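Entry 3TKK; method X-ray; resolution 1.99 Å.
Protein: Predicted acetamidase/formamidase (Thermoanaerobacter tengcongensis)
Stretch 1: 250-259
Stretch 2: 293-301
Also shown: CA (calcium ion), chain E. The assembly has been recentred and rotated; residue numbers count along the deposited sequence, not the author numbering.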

# COMPACT_ATOMS: atom_id res chain seq x y z
N GLU A 250 14.89 -1.03 -13.24
CA GLU A 250 15.36 -1.34 -14.58
C GLU A 250 14.74 -0.40 -15.68
O GLU A 250 15.46 0.01 -16.60
CB GLU A 250 15.16 -2.86 -14.87
CG GLU A 250 15.55 -3.32 -16.24
CD GLU A 250 17.06 -3.57 -16.38
OE1 GLU A 250 17.82 -3.33 -15.39
OE2 GLU A 250 17.48 -4.03 -17.50
N LEU A 251 13.45 -0.06 -15.62
CA LEU A 251 12.88 0.90 -16.56
C LEU A 251 13.69 2.16 -16.47
O LEU A 251 14.08 2.73 -17.48
CB LEU A 251 11.44 1.30 -16.32
CG LEU A 251 10.28 0.57 -17.05
CD1 LEU A 251 10.66 -0.20 -18.38
CD2 LEU A 251 9.36 -0.27 -16.12
N PHE A 252 13.93 2.65 -15.27
CA PHE A 252 14.75 3.90 -15.10
C PHE A 252 16.18 3.74 -15.56
O PHE A 252 16.77 4.63 -16.22
CB PHE A 252 14.70 4.45 -13.64
CG PHE A 252 13.50 5.36 -13.40
CD1 PHE A 252 12.21 4.86 -13.38
CD2 PHE A 252 13.69 6.71 -13.26
CE1 PHE A 252 11.10 5.72 -13.24
CE2 PHE A 252 12.61 7.57 -13.08
CZ PHE A 252 11.33 7.07 -13.06
N LYS A 253 16.78 2.61 -15.27
CA LYS A 253 18.16 2.43 -15.65
C LYS A 253 18.28 2.47 -17.20
O LYS A 253 19.12 3.13 -17.78
CB LYS A 253 18.61 1.08 -15.13
CG LYS A 253 19.90 0.55 -15.78
CD LYS A 253 20.66 -0.43 -14.91
CE LYS A 253 21.37 -1.48 -15.80
NZ LYS A 253 22.67 -1.84 -15.15
N LYS A 254 17.37 1.80 -17.86
CA LYS A 254 17.48 1.59 -19.31
C LYS A 254 16.95 2.76 -20.15
O LYS A 254 17.18 2.78 -21.36
CB LYS A 254 16.86 0.26 -19.74
CG LYS A 254 17.46 -0.93 -18.93
CD LYS A 254 17.43 -2.25 -19.73
CE LYS A 254 18.78 -2.60 -20.34
NZ LYS A 254 19.76 -2.54 -19.21
N HIS A 255 16.30 3.73 -19.50
CA HIS A 255 15.62 4.79 -20.24
C HIS A 255 16.04 6.13 -19.67
O HIS A 255 15.46 7.16 -20.00
CB HIS A 255 14.09 4.61 -20.17
CG HIS A 255 13.61 3.30 -20.74
ND1 HIS A 255 13.46 3.09 -22.09
CD2 HIS A 255 13.25 2.14 -20.13
CE1 HIS A 255 13.02 1.85 -22.30
NE2 HIS A 255 12.91 1.24 -21.13
N THR A 256 17.04 6.11 -18.78
CA THR A 256 17.62 7.34 -18.25
C THR A 256 19.13 7.19 -17.97
O THR A 256 19.65 6.12 -18.02
CB THR A 256 16.91 7.87 -16.93
OG1 THR A 256 17.37 7.19 -15.76
CG2 THR A 256 15.44 7.78 -16.99
N ASP A 257 19.79 8.27 -17.58
CA ASP A 257 21.17 8.21 -17.18
C ASP A 257 21.27 8.42 -15.67
O ASP A 257 22.33 8.77 -15.11
CB ASP A 257 21.99 9.25 -17.95
CG ASP A 257 21.62 10.69 -17.58
OD1 ASP A 257 20.72 10.90 -16.70
OD2 ASP A 257 22.22 11.63 -18.17
N LEU A 258 20.15 8.24 -15.00
CA LEU A 258 20.19 8.36 -13.52
C LEU A 258 21.04 7.19 -12.99
O LEU A 258 20.90 6.05 -13.49
CB LEU A 258 18.81 8.23 -12.99
CG LEU A 258 18.01 9.40 -12.42
CD1 LEU A 258 16.99 8.75 -11.45
CD2 LEU A 258 18.85 10.50 -11.65
N SER A 259 21.93 7.47 -12.07
CA SER A 259 22.69 6.39 -11.44
C SER A 259 21.76 5.52 -10.58
O SER A 259 20.62 5.88 -10.33
CB SER A 259 23.77 6.92 -10.57
OG SER A 259 23.26 7.40 -9.31
N ILE A 293 7.05 12.64 -12.92
CA ILE A 293 8.44 12.19 -12.76
C ILE A 293 8.91 11.35 -13.95
O ILE A 293 9.92 11.66 -14.58
CB ILE A 293 8.61 11.32 -11.49
CG1 ILE A 293 8.00 11.98 -10.25
CG2 ILE A 293 10.05 11.04 -11.23
CD1 ILE A 293 8.99 12.52 -9.35
N LEU A 294 8.18 10.31 -14.33
CA LEU A 294 8.61 9.58 -15.50
C LEU A 294 8.69 10.54 -16.70
O LEU A 294 9.60 10.50 -17.55
CB LEU A 294 7.60 8.49 -15.88
CG LEU A 294 7.19 7.30 -15.04
CD1 LEU A 294 7.74 6.07 -15.67
CD2 LEU A 294 7.57 7.40 -13.58
N GLU A 295 7.68 11.38 -16.78
CA GLU A 295 7.59 12.35 -17.89
C GLU A 295 8.86 13.20 -17.94
O GLU A 295 9.44 13.39 -18.99
CB GLU A 295 6.35 13.20 -17.69
CG GLU A 295 6.04 14.26 -18.75
CD GLU A 295 6.17 13.72 -20.16
OE1 GLU A 295 6.09 12.49 -20.38
OE2 GLU A 295 6.36 14.54 -21.06
N SER A 296 9.31 13.72 -16.81
CA SER A 296 10.50 14.54 -16.87
C SER A 296 11.64 13.80 -17.53
O SER A 296 12.40 14.41 -18.28
CB SER A 296 10.94 14.99 -15.51
OG SER A 296 9.98 15.88 -14.99
N TYR A 297 11.78 12.49 -17.26
CA TYR A 297 12.93 11.77 -17.81
C TYR A 297 12.57 11.15 -19.09
O TYR A 297 13.22 10.17 -19.51
CB TYR A 297 13.51 10.72 -16.89
CG TYR A 297 14.05 11.21 -15.57
CD1 TYR A 297 13.18 11.38 -14.53
CD2 TYR A 297 15.41 11.46 -15.34
CE1 TYR A 297 13.57 11.75 -13.31
CE2 TYR A 297 15.85 11.89 -14.04
CZ TYR A 297 14.88 12.03 -13.04
OH TYR A 297 15.08 12.38 -11.70
N GLY A 298 11.54 11.69 -19.73
CA GLY A 298 11.21 11.30 -21.08
C GLY A 298 10.84 9.83 -21.18
O GLY A 298 10.98 9.22 -22.26
N ILE A 299 10.36 9.26 -20.06
CA ILE A 299 9.90 7.87 -20.04
C ILE A 299 8.44 7.73 -20.50
O ILE A 299 7.51 8.06 -19.75
CB ILE A 299 10.10 7.21 -18.64
CG1 ILE A 299 11.56 7.31 -18.21
CG2 ILE A 299 9.75 5.75 -18.69
CD1 ILE A 299 11.88 6.49 -16.99
N ARG A 300 8.23 7.27 -21.74
CA ARG A 300 6.86 7.03 -22.22
C ARG A 300 6.77 5.76 -23.05
O ARG A 300 7.42 5.62 -24.09
CB ARG A 300 6.33 8.23 -22.99
CG ARG A 300 7.40 8.87 -23.79
CD ARG A 300 6.96 10.17 -24.45
NE ARG A 300 8.16 10.97 -24.60
CZ ARG A 300 8.43 12.04 -23.86
NH1 ARG A 300 7.56 12.48 -22.97
NH2 ARG A 300 9.57 12.68 -24.03
N PHE A 301 6.00 4.80 -22.57
CA PHE A 301 5.92 3.54 -23.27
C PHE A 301 5.09 3.72 -24.53
O PHE A 301 5.48 3.28 -25.64
CB PHE A 301 5.23 2.50 -22.42
CG PHE A 301 5.56 2.59 -20.97
CD1 PHE A 301 4.58 2.87 -20.05
CD2 PHE A 301 6.86 2.40 -20.53
CE1 PHE A 301 4.89 2.96 -18.74
CE2 PHE A 301 7.17 2.46 -19.23
CZ PHE A 301 6.19 2.76 -18.32
OXT PHE A 301 3.99 4.31 -24.41
CA CA E . 20.96 4.33 -18.30
O HOH W 1 13.68 8.07 -21.74
O HOH W 2 21.56 4.99 -16.27
O HOH W 3 22.56 3.19 -17.72

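The contact between 250-259 and 293-301 is a small, mainly apolar packing of two chain segments that each leave a helix here, centred on Phe252, Tyr297 and Ile299, with no direct hydrogen bond across it and one water lying between the two backbones. It buries 437 Å² summed over both sides, and the backbones come close enough for side chains to mesh: the CA of His255 lies 6.5 Å from the CA of Ile299, and the CA of Thr256 lies 6.5 Å from the CA of Tyr297.

Phe252 is the hub. Its CA-to-CB bond points sideways, but with chi1 at -85° (m) the end of the side chain comes nearer the other stretch. Ile299 CD1 sits 3.8 Å from the centroid of the Phe252 ring and only 6° off the ring normal, which identifies a CH-pi contact over one face. At the ring's edge, near its plane, Phe252 CZ is 3.8 Å from Leu294 CD2. The ring also directs its edge toward the face of Tyr297 in an offset edge-to-face pair, with centroids 5.9 Å apart and planes at 68°. A flat, wholly apolar ring suits this buried position because it can receive a methyl group over its face while still packing along its rim.

Ile299 reaches inward through an extended side chain (chi1 m, chi2 t). Its CD1 lies 3.8 Å from Thr256 CG2 as well as over the Phe252 ring, while its CG1 is 4.2 Å from His255 CB. The CG1-CD1 branch thus brings its methyl over the Phe252 ring and beside Thr256 CG2.

Thr256 serves two purposes. Its methyl CG2 packs 3.5 Å from Tyr297 CB, whereas its hydroxyl is occupied within its own stretch: OG1 donates to Phe252 O at 2.7 Å and accepts from Leu258 N, with Leu258 N to Thr256 OG1 at 3.1 Å. These bonds tie the turn back to the helix and leave the methyl for the apolar contact. Just beyond, Leu258 CG lies 3.7 Å from Tyr297 CE2, so that Tyr297, with 83 Å² covered, meets Phe252, Thr256 and Leu258. At another part of the contact, Leu251 CG packs 4.2 Å from Phe301 CE2, adding an aliphatic-aromatic pair at the C-terminal residue.

The polar link is indirect. The carbonyl oxygens His255 O and Tyr297 O are 3.8 Å apart, and neither can donate to the other; the oxygen of water 1 lies 2.7 Å from His255 O and 3.1 Å from Tyr297 O, placed so that either carbonyl can accept from it; with more acceptors in reach than it has protons, it need not serve both at once.

Local bonds help set the backbone that presents these groups. Ile299 N donates to Leu294 O at 2.9 Å, and Gly298 N to Glu295 O at 2.8 Å, while Gly298 adopts a positive phi of 62°, which favours glycine. On the first stretch, the calcium ion binds Lys253 O at 2.3 Å and Thr256 O at 2.2 Å, bracing the turn that carries Thr256.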